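Local coordinates for protein integral membrane indolylacetylinositol arabinosyltransferase EmbB (Mycolicibacterium smegmatis MC2 155, PDB 7BVC) that probably transfers arabinose units in the mycobacterial cell membrane, polymerising them into the arabinan of the cell-wall arabinogalactan, at residues 91-102 with 113-121; 126-134 with 178-188. All coordinates share one frame; numbering follows the deposited sequence.

Contact 1: residues 91-102 with 113-121; sequences LPPEGGLVFGTA and AMLVNVTET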
loop_
_atom_site.group_PDB
_atom_site.type_symbol
_atom_site.label_atom_id
_atom_site.label_comp_id
_atom_site.label_asym_id
_atom_site.label_seq_id
_atom_site.Cartn_x
_atom_site.Cartn_y
_atom_site.Cartn_z
ATOM N N LEU B 91 3.648 -45.911 -34.823
ATOM C CA LEU B 91 3.646 -45.793 -33.376
ATOM C C LEU B 91 3.022 -47.037 -32.748
ATOM O O LEU B 91 2.218 -47.729 -33.386
ATOM C CB LEU B 91 2.869 -44.549 -32.946
ATOM C CG LEU B 91 3.584 -43.204 -33.052
ATOM C CD1 LEU B 91 2.587 -42.066 -32.930
ATOM C CD2 LEU B 91 4.647 -43.097 -31.976
ATOM N N PRO B 92 3.372 -47.351 -31.505
ATOM C CA PRO B 92 2.699 -48.444 -30.797
ATOM C C PRO B 92 1.224 -48.139 -30.625
ATOM O O PRO B 92 0.804 -46.982 -30.787
ATOM C CB PRO B 92 3.427 -48.488 -29.443
ATOM C CG PRO B 92 4.035 -47.142 -29.292
ATOM C CD PRO B 92 4.418 -46.727 -30.678
ATOM N N PRO B 93 0.402 -49.144 -30.313
ATOM C CA PRO B 93 -1.033 -48.878 -30.113
ATOM C C PRO B 93 -1.315 -47.740 -29.145
ATOM O O PRO B 93 -2.234 -46.946 -29.383
ATOM C CB PRO B 93 -1.557 -50.219 -29.585
ATOM C CG PRO B 93 -0.644 -51.228 -30.188
ATOM C CD PRO B 93 0.714 -50.582 -30.228
ATOM N N GLU B 94 -0.538 -47.628 -28.065
ATOM C CA GLU B 94 -0.714 -46.522 -27.132
ATOM C C GLU B 94 -0.255 -45.195 -27.717
ATOM O O GLU B 94 -0.653 -44.141 -27.210
ATOM C CB GLU B 94 0.034 -46.806 -25.829
ATOM C CG GLU B 94 -0.287 -48.159 -25.216
ATOM C CD GLU B 94 0.687 -49.240 -25.642
ATOM O OE1 GLU B 94 1.132 -49.215 -26.809
ATOM O OE2 GLU B 94 1.008 -50.112 -24.809
ATOM N N GLY B 95 0.564 -45.223 -28.765
ATOM C CA GLY B 95 1.044 -44.033 -29.428
ATOM C C GLY B 95 1.807 -43.103 -28.496
ATOM O O GLY B 95 2.319 -43.493 -27.446
ATOM N N GLY B 96 1.870 -41.841 -28.908
ATOM C CA GLY B 96 2.573 -40.830 -28.145
ATOM C C GLY B 96 2.612 -39.491 -28.849
ATOM O O GLY B 96 1.596 -39.026 -29.370
ATOM N N LEU B 97 3.784 -38.861 -28.872
ATOM C CA LEU B 97 3.967 -37.553 -29.489
ATOM C C LEU B 97 4.569 -37.739 -30.875
ATOM O O LEU B 97 5.720 -38.166 -31.006
ATOM C CB LEU B 97 4.871 -36.671 -28.631
ATOM C CG LEU B 97 4.242 -35.602 -27.745
ATOM C CD1 LEU B 97 5.333 -34.749 -27.130
ATOM C CD2 LEU B 97 3.281 -34.744 -28.538
ATOM N N VAL B 98 3.794 -37.416 -31.912
ATOM C CA VAL B 98 4.361 -37.357 -33.253
ATOM C C VAL B 98 5.419 -36.264 -33.319
ATOM O O VAL B 98 6.543 -36.490 -33.782
ATOM C CB VAL B 98 3.256 -37.138 -34.300
ATOM C CG1 VAL B 98 3.860 -37.081 -35.690
ATOM C CG2 VAL B 98 2.220 -38.242 -34.213
ATOM N N PHE B 99 5.072 -35.068 -32.854
ATOM C CA PHE B 99 6.040 -34.010 -32.612
ATOM C C PHE B 99 5.410 -33.018 -31.645
ATOM O O PHE B 99 4.216 -33.083 -31.349
ATOM C CB PHE B 99 6.486 -33.334 -33.915
ATOM C CG PHE B 99 5.509 -32.329 -34.457
ATOM C CD1 PHE B 99 4.533 -32.713 -35.360
ATOM C CD2 PHE B 99 5.590 -30.994 -34.098
ATOM C CE1 PHE B 99 3.642 -31.792 -35.868
ATOM C CE2 PHE B 99 4.700 -30.070 -34.600
ATOM C CZ PHE B 99 3.726 -30.469 -35.488
ATOM N N GLY B 100 6.234 -32.106 -31.150
ATOM C CA GLY B 100 5.752 -31.081 -30.244
ATOM C C GLY B 100 6.795 -29.998 -30.103
ATOM O O GLY B 100 7.932 -30.138 -30.558
ATOM N N THR B 101 6.388 -28.906 -29.461
ATOM C CA THR B 101 7.278 -27.783 -29.199
ATOM C C THR B 101 7.566 -27.634 -27.709
ATOM O O THR B 101 7.909 -26.548 -27.238
ATOM C CB THR B 101 6.696 -26.491 -29.769
ATOM O OG1 THR B 101 5.683 -25.991 -28.889
ATOM C CG2 THR B 101 6.083 -26.750 -31.135
ATOM N N ALA B 102 7.429 -28.731 -26.964
ATOM C CA ALA B 102 7.730 -28.833 -25.544
ATOM C C ALA B 102 7.624 -30.299 -25.143
ATOM O O ALA B 102 6.845 -31.046 -25.749
ATOM C CB ALA B 102 6.780 -27.976 -24.708
ATOM N N ALA B 113 2.267 -24.918 -25.203
ATOM C CA ALA B 113 2.843 -25.353 -26.464
ATOM C C ALA B 113 1.806 -26.069 -27.325
ATOM O O ALA B 113 0.624 -26.158 -26.976
ATOM C CB ALA B 113 4.057 -26.239 -26.195
ATOM N N MET B 114 2.260 -26.583 -28.465
ATOM C CA MET B 114 1.425 -27.319 -29.404
ATOM C C MET B 114 1.837 -28.783 -29.411
ATOM O O MET B 114 3.020 -29.097 -29.581
ATOM C CB MET B 114 1.538 -26.737 -30.813
ATOM C CG MET B 114 1.094 -27.690 -31.909
ATOM S SD MET B 114 1.861 -27.349 -33.503
ATOM C CE MET B 114 0.828 -26.014 -34.097
ATOM N N LEU B 115 0.866 -29.672 -29.234
ATOM C CA LEU B 115 1.102 -31.107 -29.192
ATOM C C LEU B 115 0.259 -31.804 -30.248
ATOM O O LEU B 115 -0.883 -31.410 -30.505
ATOM C CB LEU B 115 0.783 -31.678 -27.809
ATOM C CG LEU B 115 1.491 -31.018 -26.625
ATOM C CD1 LEU B 115 0.799 -31.377 -25.325
ATOM C CD2 LEU B 115 2.953 -31.419 -26.582
ATOM N N VAL B 116 0.828 -32.833 -30.862
ATOM C CA VAL B 116 0.130 -33.664 -31.841
ATOM C C VAL B 116 0.159 -35.086 -31.294
ATOM O O VAL B 116 1.113 -35.840 -31.510
ATOM C CB VAL B 116 0.755 -33.581 -33.235
ATOM C CG1 VAL B 116 -0.059 -34.392 -34.227
ATOM C CG2 VAL B 116 0.850 -32.136 -33.680
ATOM N N ASN B 117 -0.897 -35.466 -30.586
ATOM C CA ASN B 117 -0.936 -36.733 -29.873
ATOM C C ASN B 117 -1.672 -37.802 -30.673
ATOM O O ASN B 117 -2.560 -37.516 -31.480
ATOM C CB ASN B 117 -1.606 -36.560 -28.512
ATOM C CG ASN B 117 -0.866 -35.592 -27.619
ATOM O OD1 ASN B 117 -1.196 -34.409 -27.561
ATOM N ND2 ASN B 117 0.138 -36.091 -26.912
ATOM N N VAL B 118 -1.295 -39.054 -30.419
ATOM C CA VAL B 118 -1.914 -40.225 -31.033
ATOM C C VAL B 118 -2.179 -41.229 -29.919
ATOM O O VAL B 118 -1.247 -41.871 -29.423
ATOM C CB VAL B 118 -1.034 -40.843 -32.128
ATOM C CG1 VAL B 118 -1.589 -42.194 -32.552
ATOM C CG2 VAL B 118 -0.937 -39.907 -33.319
ATOM N N THR B 119 -3.439 -41.351 -29.512
ATOM C CA THR B 119 -3.837 -42.301 -28.483
ATOM C C THR B 119 -4.255 -43.607 -29.166
ATOM O O THR B 119 -3.962 -43.828 -30.343
ATOM C CB THR B 119 -4.944 -41.693 -27.622
ATOM O OG1 THR B 119 -4.674 -40.298 -27.435
ATOM C CG2 THR B 119 -4.988 -42.345 -26.245
ATOM N N GLU B 120 -4.933 -44.500 -28.439
ATOM C CA GLU B 120 -5.490 -45.697 -29.058
ATOM C C GLU B 120 -6.780 -45.414 -29.817
ATOM O O GLU B 120 -7.236 -46.274 -30.579
ATOM C CB GLU B 120 -5.780 -46.775 -28.010
ATOM C CG GLU B 120 -4.591 -47.310 -27.241
ATOM C CD GLU B 120 -4.320 -46.509 -25.989
ATOM O OE1 GLU B 120 -5.069 -45.552 -25.722
ATOM O OE2 GLU B 120 -3.369 -46.841 -25.255
ATOM N N THR B 121 -7.383 -44.241 -29.621
ATOM C CA THR B 121 -8.671 -43.928 -30.219
ATOM C C THR B 121 -8.713 -42.592 -30.944
ATOM O O THR B 121 -9.741 -42.278 -31.556
ATOM C CB THR B 121 -9.774 -43.936 -29.148
ATOM O OG1 THR B 121 -9.470 -42.959 -28.145
ATOM C CG2 THR B 121 -9.898 -45.306 -28.498
#
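The Phe99 ring is met obliquely by two side chains of strand 114-118: Val116 brings its CG2 to 3.6 Å from Phe99 CE1, while the sulfur of Met114 sits near CE2 and CZ, on the other flank of the ring tip, with SD 4.1 Å from Phe99 CE2. This is a Met-aromatic contact with the sulfur 65° off the ring normal. Phe99 holds its CG between its own N and carbonyl carbon (chi1 79°), a placement that sends the ring across the neighbouring strand, and Ala81 and Val83 of strand 80-84 touch the same side chain. Further along, Val98 and Val118 meet through their CG2 methyls, 3.7 Å apart, and Leu91 CD1 reaches Val118 CB. On the opposite face from Phe99 and Val116, Leu97 runs side by side with Asn117, which points the same way, and its CD2 packs 3.9 Å from Leu115 CD2.

Backbone bonds set this register. Val118 N donates to Gly96 O at 3.1 Å, and Val98 N donates to Val116 O at 3.1 Å. Beyond the corner at Val98 the bonds Val116 N to Phe99 O and Thr101 N to Met114 O are weak. Thr101 OG1, whose stronger partner is Ala188 O, weakly accepts from Met114 N. Near the type I turn from Pro92 to Gly95, the bent Glu120 side chain lies beside Pro93 and Glu94. Two strands joined through helix 109-112, the first irregular, thus form an antiparallel pair within the curled sheet of the concanavalin-like domain; 114-118 pairs on with 122-127, while Gly100 and Thr101 bond to Phe193 and Val190.

Contact 2: residues 126-134 with 178-188; sequences IVRNVVVAS and TGYPDPNLRPA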
loop_
_atom_site.group_PDB
_atom_site.type_symbol
_atom_site.label_atom_id
_atom_site.label_comp_id
_atom_site.label_asym_id
_atom_site.label_seq_id
_atom_site.Cartn_x
_atom_site.Cartn_y
_atom_site.Cartn_z
ATOM N N ILE B 126 -3.568 -30.361 -30.085
ATOM C CA ILE B 126 -3.893 -29.448 -28.994
ATOM C C ILE B 126 -2.962 -28.249 -29.067
ATOM O O ILE B 126 -1.736 -28.407 -29.128
ATOM C CB ILE B 126 -3.783 -30.149 -27.629
ATOM C CG1 ILE B 126 -4.537 -31.479 -27.650
ATOM C CG2 ILE B 126 -4.307 -29.247 -26.523
ATOM C CD1 ILE B 126 -6.032 -31.339 -27.477
ATOM N N VAL B 127 -3.538 -27.050 -29.062
ATOM C CA VAL B 127 -2.759 -25.817 -29.084
ATOM C C VAL B 127 -3.262 -24.893 -27.985
ATOM O O VAL B 127 -4.339 -24.298 -28.107
ATOM C CB VAL B 127 -2.834 -25.126 -30.458
ATOM C CG1 VAL B 127 -2.101 -23.801 -30.419
ATOM C CG2 VAL B 127 -2.256 -26.022 -31.538
ATOM N N ARG B 128 -2.491 -24.775 -26.903
ATOM C CA ARG B 128 -2.833 -23.917 -25.768
ATOM C C ARG B 128 -4.179 -24.310 -25.162
ATOM O O ARG B 128 -5.069 -23.478 -24.973
ATOM C CB ARG B 128 -2.821 -22.440 -26.169
ATOM C CG ARG B 128 -1.506 -21.966 -26.755
ATOM C CD ARG B 128 -1.458 -20.455 -26.843
ATOM N NE ARG B 128 -0.105 -19.965 -27.082
ATOM C CZ ARG B 128 0.712 -19.539 -26.128
ATOM N NH1 ARG B 128 0.315 -19.537 -24.864
ATOM N NH2 ARG B 128 1.928 -19.111 -26.435
ATOM N N ASN B 129 -4.320 -25.601 -24.856
ATOM C CA ASN B 129 -5.524 -26.153 -24.231
ATOM C C ASN B 129 -6.769 -25.904 -25.073
ATOM O O ASN B 129 -7.866 -25.713 -24.542
ATOM C CB ASN B 129 -5.719 -25.602 -22.815
ATOM C CG ASN B 129 -4.939 -26.381 -21.779
ATOM O OD1 ASN B 129 -4.597 -27.545 -21.987
ATOM N ND2 ASN B 129 -4.651 -25.742 -20.654
ATOM N N VAL B 130 -6.612 -25.903 -26.392
ATOM C CA VAL B 130 -7.715 -25.712 -27.328
ATOM C C VAL B 130 -7.652 -26.880 -28.304
ATOM O O VAL B 130 -6.762 -26.934 -29.160
ATOM C CB VAL B 130 -7.639 -24.368 -28.060
ATOM C CG1 VAL B 130 -8.587 -24.349 -29.243
ATOM C CG2 VAL B 130 -7.960 -23.232 -27.103
ATOM N N VAL B 131 -8.579 -27.824 -28.167
ATOM C CA VAL B 131 -8.578 -29.004 -29.025
ATOM C C VAL B 131 -8.928 -28.590 -30.449
ATOM O O VAL B 131 -9.990 -28.013 -30.707
ATOM C CB VAL B 131 -9.537 -30.076 -28.490
ATOM C CG1 VAL B 131 -10.914 -29.489 -28.209
ATOM C CG2 VAL B 131 -9.638 -31.227 -29.474
ATOM N N VAL B 132 -8.015 -28.857 -31.378
ATOM C CA VAL B 132 -8.173 -28.491 -32.779
ATOM C C VAL B 132 -8.082 -29.757 -33.618
ATOM O O VAL B 132 -7.092 -30.492 -33.533
ATOM C CB VAL B 132 -7.108 -27.470 -33.218
ATOM C CG1 VAL B 132 -7.252 -27.161 -34.692
ATOM C CG2 VAL B 132 -7.213 -26.205 -32.389
ATOM N N ALA B 133 -9.118 -30.014 -34.412
ATOM C CA ALA B 133 -9.124 -31.084 -35.408
ATOM C C ALA B 133 -8.807 -32.444 -34.782
ATOM O O ALA B 133 -7.815 -33.097 -35.100
ATOM C CB ALA B 133 -8.145 -30.768 -36.540
ATOM N N SER B 134 -9.685 -32.856 -33.874
ATOM C CA SER B 134 -9.635 -34.209 -33.341
ATOM C C SER B 134 -10.249 -35.177 -34.344
ATOM O O SER B 134 -11.272 -34.879 -34.963
ATOM C CB SER B 134 -10.381 -34.287 -32.008
ATOM O OG SER B 134 -10.374 -35.605 -31.496
ATOM N N THR B 178 -10.080 -27.914 -39.796
ATOM C CA THR B 178 -10.640 -27.521 -38.512
ATOM C C THR B 178 -9.671 -26.595 -37.796
ATOM O O THR B 178 -8.456 -26.792 -37.853
ATOM C CB THR B 178 -10.935 -28.750 -37.640
ATOM O OG1 THR B 178 -11.834 -29.623 -38.333
ATOM C CG2 THR B 178 -11.566 -28.345 -36.316
ATOM N N GLY B 179 -10.208 -25.588 -37.117
ATOM C CA GLY B 179 -9.346 -24.695 -36.362
ATOM C C GLY B 179 -10.091 -23.482 -35.859
ATOM O O GLY B 179 -11.308 -23.520 -35.657
ATOM N N TYR B 180 -9.334 -22.405 -35.654
ATOM C CA TYR B 180 -9.872 -21.167 -35.121
ATOM C C TYR B 180 -9.136 -19.987 -35.733
ATOM O O TYR B 180 -7.908 -20.052 -35.904
ATOM C CB TYR B 180 -9.760 -21.117 -33.596
ATOM C CG TYR B 180 -10.593 -22.162 -32.891
ATOM C CD1 TYR B 180 -10.078 -23.422 -32.621
ATOM C CD2 TYR B 180 -11.896 -21.892 -32.502
ATOM C CE1 TYR B 180 -10.835 -24.380 -31.985
ATOM C CE2 TYR B 180 -12.661 -22.844 -31.863
ATOM C CZ TYR B 180 -12.125 -24.087 -31.606
ATOM O OH TYR B 180 -12.881 -25.043 -30.970
ATOM N N PRO B 181 -9.847 -18.901 -36.078
ATOM C CA PRO B 181 -9.210 -17.704 -36.633
ATOM C C PRO B 181 -8.744 -16.724 -35.558
ATOM O O PRO B 181 -9.103 -15.541 -35.566
ATOM C CB PRO B 181 -10.322 -17.106 -37.501
ATOM C CG PRO B 181 -11.568 -17.457 -36.757
ATOM C CD PRO B 181 -11.316 -18.781 -36.065
ATOM N N ASP B 182 -7.937 -17.213 -34.622
ATOM C CA ASP B 182 -7.432 -16.408 -33.524
ATOM C C ASP B 182 -5.941 -16.171 -33.696
ATOM O O ASP B 182 -5.181 -17.139 -33.832
ATOM C CB ASP B 182 -7.699 -17.103 -32.185
ATOM C CG ASP B 182 -7.829 -16.127 -31.035
ATOM O OD1 ASP B 182 -7.954 -14.913 -31.293
ATOM O OD2 ASP B 182 -7.807 -16.577 -29.870
ATOM N N PRO B 183 -5.483 -14.917 -33.704
ATOM C CA PRO B 183 -4.043 -14.660 -33.825
ATOM C C PRO B 183 -3.273 -14.843 -32.530
ATOM O O PRO B 183 -2.039 -14.737 -32.545
ATOM C CB PRO B 183 -3.992 -13.202 -34.292
ATOM C CG PRO B 183 -5.212 -12.594 -33.701
ATOM C CD PRO B 183 -6.267 -13.670 -33.695
ATOM N N ASN B 184 -3.954 -15.109 -31.417
ATOM C CA ASN B 184 -3.309 -15.330 -30.131
ATOM C C ASN B 184 -3.170 -16.809 -29.799
ATOM O O ASN B 184 -2.962 -17.161 -28.633
ATOM C CB ASN B 184 -4.080 -14.613 -29.023
ATOM C CG ASN B 184 -3.925 -13.109 -29.086
ATOM O OD1 ASN B 184 -2.859 -12.596 -29.425
ATOM N ND2 ASN B 184 -4.992 -12.391 -28.759
ATOM N N LEU B 185 -3.281 -17.684 -30.798
ATOM C CA LEU B 185 -3.146 -19.121 -30.610
ATOM C C LEU B 185 -1.822 -19.641 -31.158
ATOM O O LEU B 185 -1.725 -20.801 -31.565
ATOM C CB LEU B 185 -4.316 -19.860 -31.258
ATOM C CG LEU B 185 -5.577 -20.071 -30.417
ATOM C CD1 LEU B 185 -6.488 -21.089 -31.076
ATOM C CD2 LEU B 185 -5.226 -20.506 -29.006
ATOM N N ARG B 186 -0.802 -18.798 -31.183
ATOM C CA ARG B 186 0.505 -19.227 -31.659
ATOM C C ARG B 186 1.276 -19.881 -30.517
ATOM O O ARG B 186 1.442 -19.267 -29.459
ATOM C CB ARG B 186 1.286 -18.046 -32.223
ATOM C CG ARG B 186 0.503 -17.245 -33.245
ATOM C CD ARG B 186 1.397 -16.651 -34.317
ATOM N NE ARG B 186 2.225 -15.561 -33.812
ATOM C CZ ARG B 186 1.767 -14.358 -33.487
ATOM N NH1 ARG B 186 0.477 -14.078 -33.600
ATOM N NH2 ARG B 186 2.602 -13.431 -33.037
ATOM N N PRO B 187 1.756 -21.109 -30.692
ATOM C CA PRO B 187 2.344 -21.843 -29.568
ATOM C C PRO B 187 3.659 -21.229 -29.120
ATOM O O PRO B 187 4.288 -20.433 -29.819
ATOM C CB PRO B 187 2.551 -23.245 -30.142
ATOM C CG PRO B 187 2.731 -23.015 -31.598
ATOM C CD PRO B 187 1.820 -21.876 -31.946
ATOM N N ALA B 188 4.073 -21.617 -27.918
ATOM C CA ALA B 188 5.347 -21.203 -27.349
ATOM C C ALA B 188 6.400 -22.239 -27.720
ATOM O O ALA B 188 6.244 -23.424 -27.407
ATOM C CB ALA B 188 5.250 -21.050 -25.832
#
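Segment 178-188 runs past 126-134 without a backbone ladder, nearing it at Ala133 and Thr178 (CA to CA 5.0 Å) and again, more widely, where Val127 faces Pro187. The polar link is made by Arg128, which projects from the tip of a two-residue beta hairpin closed by Val127 and Val130, with positive phi at Arg128 and Asn129. Its chain, extended from CG to NE, presents the guanidinium side-on to one carbonyl: Arg128 NE donates to Arg186 O at 2.9 Å, and Arg128 NH2 donates to the same oxygen at 3.1 Å. That oxygen is close to the guanidinium plane, but NE approaches from above the carbonyl plane whereas NH2 lies in it; two bonds to one acceptor should limit rotation of the group. The remaining contacts are mostly van der Waals. Val130 CG1 meets the Tyr180 ring obliquely, 3.5 Å from Tyr180 CE1, while Val132 CG2 and the carbonyl O of Val131 stand at the ring edge. Leu185 brings CD1 to Val130 CG1 and CD2 near Arg128 CB, and Val127 CG1 lies against the Leu185 carbonyl. Around this interface, strand 178-180 pairs with strand 157-159, Met114 of strand 114-118 packs on Val127 and Pro187, and Asn129 rests against helix 109-112 and an apolar side chain of another protein chain.

Overall arrangement
Both contacts belong to the concanavalin-like domain, their centres about 16 Å apart, and they share a sheet in which strands 114-118 and 122-127 are neighbours. Leu115 N probably bonds to Ile126 O (2.9 Å), and Met114 bridges the two. Contact 1 is strand pairing: main-chain bonds, firm on the Gly96-Val98 side and weak beyond the corner at Val98, with apolar side chains buried along most of its length and exposed residues gathered at its turn. Contact 2, also partly buried, with half its touching residues buried and one exposed, joins that sheet to a separate two-strand sheet and the loop after it. Here the strand pair is held mainly by backbone bonds, while the two sheets meet through side chains and one carbonyl.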